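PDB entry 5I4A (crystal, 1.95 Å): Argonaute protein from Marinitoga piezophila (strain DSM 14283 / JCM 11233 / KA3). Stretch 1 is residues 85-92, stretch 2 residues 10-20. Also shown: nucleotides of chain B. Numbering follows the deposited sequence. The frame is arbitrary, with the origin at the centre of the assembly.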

# COMPACT_ATOMS: atom_id res chain seq x y z
N LYS A 85 0.67 20.12 15.71
CA LYS A 85 0.73 20.08 14.26
C LYS A 85 1.52 21.25 13.70
O LYS A 85 2.25 21.10 12.71
CB LYS A 85 -0.69 20.05 13.68
CG LYS A 85 -1.49 18.84 14.11
CD LYS A 85 -2.64 18.54 13.17
CE LYS A 85 -2.93 17.05 13.13
NZ LYS A 85 -3.02 16.46 14.50
N LEU A 86 1.40 22.42 14.32
CA LEU A 86 2.18 23.58 13.87
C LEU A 86 3.67 23.33 14.02
O LEU A 86 4.46 23.68 13.13
CB LEU A 86 1.77 24.83 14.64
CG LEU A 86 2.50 26.13 14.33
CD1 LEU A 86 2.44 26.43 12.84
CD2 LEU A 86 1.92 27.28 15.14
N PHE A 87 4.08 22.71 15.13
CA PHE A 87 5.49 22.40 15.32
C PHE A 87 5.98 21.43 14.25
O PHE A 87 7.07 21.61 13.69
CB PHE A 87 5.72 21.82 16.72
CG PHE A 87 7.15 21.42 16.99
CD1 PHE A 87 8.06 22.36 17.43
CD2 PHE A 87 7.57 20.12 16.79
CE1 PHE A 87 9.37 22.00 17.68
CE2 PHE A 87 8.88 19.76 17.03
CZ PHE A 87 9.78 20.70 17.48
N VAL A 88 5.19 20.39 13.95
CA VAL A 88 5.60 19.40 12.96
C VAL A 88 5.62 20.01 11.57
O VAL A 88 6.56 19.80 10.79
CB VAL A 88 4.66 18.18 13.03
CG1 VAL A 88 4.95 17.22 11.88
CG2 VAL A 88 4.81 17.47 14.36
N LYS A 89 4.58 20.78 11.23
CA LYS A 89 4.55 21.46 9.94
C LYS A 89 5.76 22.37 9.78
O LYS A 89 6.42 22.37 8.73
CB LYS A 89 3.25 22.26 9.81
CG LYS A 89 3.24 23.26 8.67
CD LYS A 89 2.01 24.15 8.75
CE LYS A 89 1.99 25.17 7.63
NZ LYS A 89 0.77 26.03 7.69
N THR A 90 6.07 23.15 10.82
CA THR A 90 7.21 24.06 10.76
C THR A 90 8.52 23.31 10.61
O THR A 90 9.39 23.71 9.82
CB THR A 90 7.24 24.93 12.01
OG1 THR A 90 5.97 25.57 12.19
CG2 THR A 90 8.32 25.99 11.90
N LEU A 91 8.68 22.21 11.35
CA LEU A 91 9.91 21.43 11.26
C LEU A 91 10.08 20.80 9.89
O LEU A 91 11.19 20.75 9.34
CB LEU A 91 9.92 20.36 12.36
CG LEU A 91 11.22 19.62 12.65
CD1 LEU A 91 12.35 20.59 12.95
CD2 LEU A 91 11.01 18.68 13.82
N TYR A 92 8.98 20.31 9.30
CA TYR A 92 9.02 19.77 7.95
C TYR A 92 9.49 20.81 6.95
O TYR A 92 10.35 20.55 6.10
CB TYR A 92 7.65 19.22 7.56
CG TYR A 92 7.48 17.73 7.77
CD1 TYR A 92 8.38 16.83 7.21
CD2 TYR A 92 6.44 17.23 8.53
CE1 TYR A 92 8.23 15.47 7.40
CE2 TYR A 92 6.28 15.88 8.72
CZ TYR A 92 7.17 15.00 8.16
OH TYR A 92 7.02 13.64 8.35
P A B 11 3.33 13.38 7.62
OP1 A B 11 4.24 13.37 6.45
OP2 A B 11 3.90 13.31 9.00
O5' A B 11 2.44 14.69 7.51
C5' A B 11 1.67 15.15 8.60
C4' A B 11 1.28 16.59 8.41
O4' A B 11 2.46 17.41 8.52
C3' A B 11 0.71 16.90 7.03
O3' A B 11 -0.69 16.66 6.91
C2' A B 11 1.11 18.36 6.82
O2' A B 11 0.23 19.25 7.48
C1' A B 11 2.46 18.40 7.51
N9 A B 11 3.56 18.10 6.57
C8 A B 11 4.07 16.88 6.19
N7 A B 11 5.06 16.97 5.33
C5 A B 11 5.20 18.34 5.15
C6 A B 11 6.07 19.12 4.36
N6 A B 11 7.02 18.60 3.57
N1 A B 11 5.93 20.46 4.42
C2 A B 11 4.99 20.99 5.21
N3 A B 11 4.12 20.37 5.99
C4 A B 11 4.28 19.04 5.90
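Stretch 2, residues 10-20: KIDIPKKIKRL

Stretch 2 lies across one side of residues 85-92, a segment of a longer helix, reaching it first as a loop that bends at Lys 15 and then as a β-strand that begins at Lys 16 and continues past Leu 20. The strand and helix axes approach to 8.3 Å, and their N-to-C directions make an angle of 71°, so the strand crosses the helix steeply. The backbones come nearest at Phe 87 and Ile 17, whose CA atoms are 6.2 Å apart. No hydrogen bond joins the stretches; the contact is mostly apolar side-chain packing, with the Phe 87 ring also against backbone, and buries 437 Å², both sides summed.

Lys 85 stays clear of stretch 2. Leu 86 points toward the strand, its CG 4.4 Å from Ile 17 CG1 and its CD2 4.2 Å from Arg 19 NH1. The CA-to-CB bond of Phe 87, with chi1 t, points sideways to stretch 2, but the ring comes nearer. Phe 87 CD1 meets Ile 17 CD1 at 3.6 Å, Phe 87 CZ lies 3.8 Å from Ile 13 CD1 and 3.9 Å from Lys 15 CD, and Pro 14 O sits at the ring edge, near its plane, 3.6 Å from Phe 87 CE1. Lys 15 folds back on the preceding loop, its NZ donating to Ile 13 O at 3.1 Å and, weakly, to Ile 11 O at 3.2 Å. Val 88 points away, and Lys 89 is out of reach.

One turn after Leu 86, Thr 90 again faces the strand. Thr 90 OG1 donates to Leu 86 O at 2.6 Å, so the hydroxyl is satisfied within the helix, while Thr 90 CB packs 3.6 Å from Ile 17 CD1. Leu 91 meets the loop instead: Leu 91 CD2 is 3.6 Å from Ile 11 CD1, and Leu 91 CD1 is 3.8 Å from Ile 13 CD1. Tyr 92 is out of reach of stretch 2; its OH donates to OP2 of A11 of chain B at 3.2 Å.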

# COMPACT_ATOMS: atom_id res chain seq x y z
N LYS A 10 17.29 11.64 16.92
CA LYS A 10 16.60 12.48 17.89
C LYS A 10 16.74 13.95 17.52
O LYS A 10 17.84 14.42 17.23
CB LYS A 10 17.16 12.22 19.29
CG LYS A 10 16.34 12.81 20.42
CD LYS A 10 16.87 12.35 21.77
CE LYS A 10 16.13 13.01 22.92
NZ LYS A 10 14.68 12.67 22.90
N ILE A 11 15.62 14.66 17.55
CA ILE A 11 15.60 16.09 17.24
C ILE A 11 15.82 16.86 18.54
O ILE A 11 15.06 16.70 19.50
CB ILE A 11 14.28 16.49 16.58
CG1 ILE A 11 14.22 15.92 15.16
CG2 ILE A 11 14.11 18.00 16.58
CD1 ILE A 11 12.82 15.72 14.63
N ASP A 12 16.86 17.68 18.57
CA ASP A 12 17.25 18.45 19.75
C ASP A 12 17.13 19.94 19.44
O ASP A 12 18.12 20.60 19.11
CB ASP A 12 18.67 18.08 20.21
CG ASP A 12 19.10 18.83 21.45
OD1 ASP A 12 18.67 18.44 22.56
OD2 ASP A 12 19.86 19.81 21.33
N ILE A 13 15.91 20.45 19.53
CA ILE A 13 15.64 21.88 19.36
C ILE A 13 14.58 22.29 20.37
O ILE A 13 13.86 21.43 20.91
CB ILE A 13 15.16 22.22 17.94
CG1 ILE A 13 13.79 21.59 17.66
CG2 ILE A 13 16.18 21.81 16.88
CD1 ILE A 13 13.14 22.09 16.39
N PRO A 14 14.47 23.58 20.67
CA PRO A 14 13.37 24.04 21.53
C PRO A 14 12.02 23.63 20.98
O PRO A 14 11.75 23.75 19.79
CB PRO A 14 13.54 25.57 21.54
CG PRO A 14 15.00 25.77 21.30
CD PRO A 14 15.43 24.66 20.38
N LYS A 15 11.16 23.13 21.87
CA LYS A 15 9.81 22.70 21.49
C LYS A 15 8.87 23.90 21.41
O LYS A 15 7.87 24.00 22.13
CB LYS A 15 9.28 21.65 22.46
CG LYS A 15 10.03 20.32 22.48
CD LYS A 15 10.74 20.03 21.17
CE LYS A 15 11.54 18.74 21.26
NZ LYS A 15 12.60 18.65 20.21
N LYS A 16 9.20 24.81 20.51
CA LYS A 16 8.43 26.03 20.35
C LYS A 16 8.62 26.57 18.93
O LYS A 16 9.65 26.33 18.30
CB LYS A 16 8.83 27.09 21.38
CG LYS A 16 10.29 27.49 21.30
CD LYS A 16 10.64 28.56 22.32
CE LYS A 16 10.78 27.98 23.71
NZ LYS A 16 11.15 29.03 24.70
N ILE A 17 7.61 27.30 18.46
CA ILE A 17 7.62 27.91 17.14
C ILE A 17 7.56 29.42 17.31
O ILE A 17 6.79 29.93 18.13
CB ILE A 17 6.44 27.41 16.28
CG1 ILE A 17 6.54 25.90 16.07
CG2 ILE A 17 6.38 28.14 14.95
CD1 ILE A 17 7.89 25.44 15.55
N LYS A 18 8.38 30.13 16.54
CA LYS A 18 8.39 31.59 16.54
C LYS A 18 7.77 32.09 15.24
O LYS A 18 8.08 31.58 14.16
CB LYS A 18 9.82 32.13 16.68
CG LYS A 18 9.88 33.65 16.71
CD LYS A 18 10.96 34.17 17.65
CE LYS A 18 12.26 34.49 16.93
NZ LYS A 18 13.26 35.07 17.86
N ARG A 19 6.88 33.08 15.35
CA ARG A 19 6.24 33.68 14.19
C ARG A 19 6.66 35.14 14.10
O ARG A 19 6.35 35.94 15.00
CB ARG A 19 4.72 33.55 14.28
CG ARG A 19 3.99 34.16 13.08
CD ARG A 19 2.61 33.56 12.86
NE ARG A 19 1.79 33.54 14.06
CZ ARG A 19 1.18 32.46 14.54
NH1 ARG A 19 1.30 31.30 13.92
NH2 ARG A 19 0.45 32.55 15.65
N LEU A 20 7.35 35.49 13.02
CA LEU A 20 7.83 36.84 12.77
C LEU A 20 6.98 37.50 11.70
O LEU A 20 6.43 36.83 10.82
CB LEU A 20 9.30 36.82 12.33
CG LEU A 20 10.27 36.03 13.20
CD1 LEU A 20 11.67 36.06 12.60
CD2 LEU A 20 10.28 36.57 14.61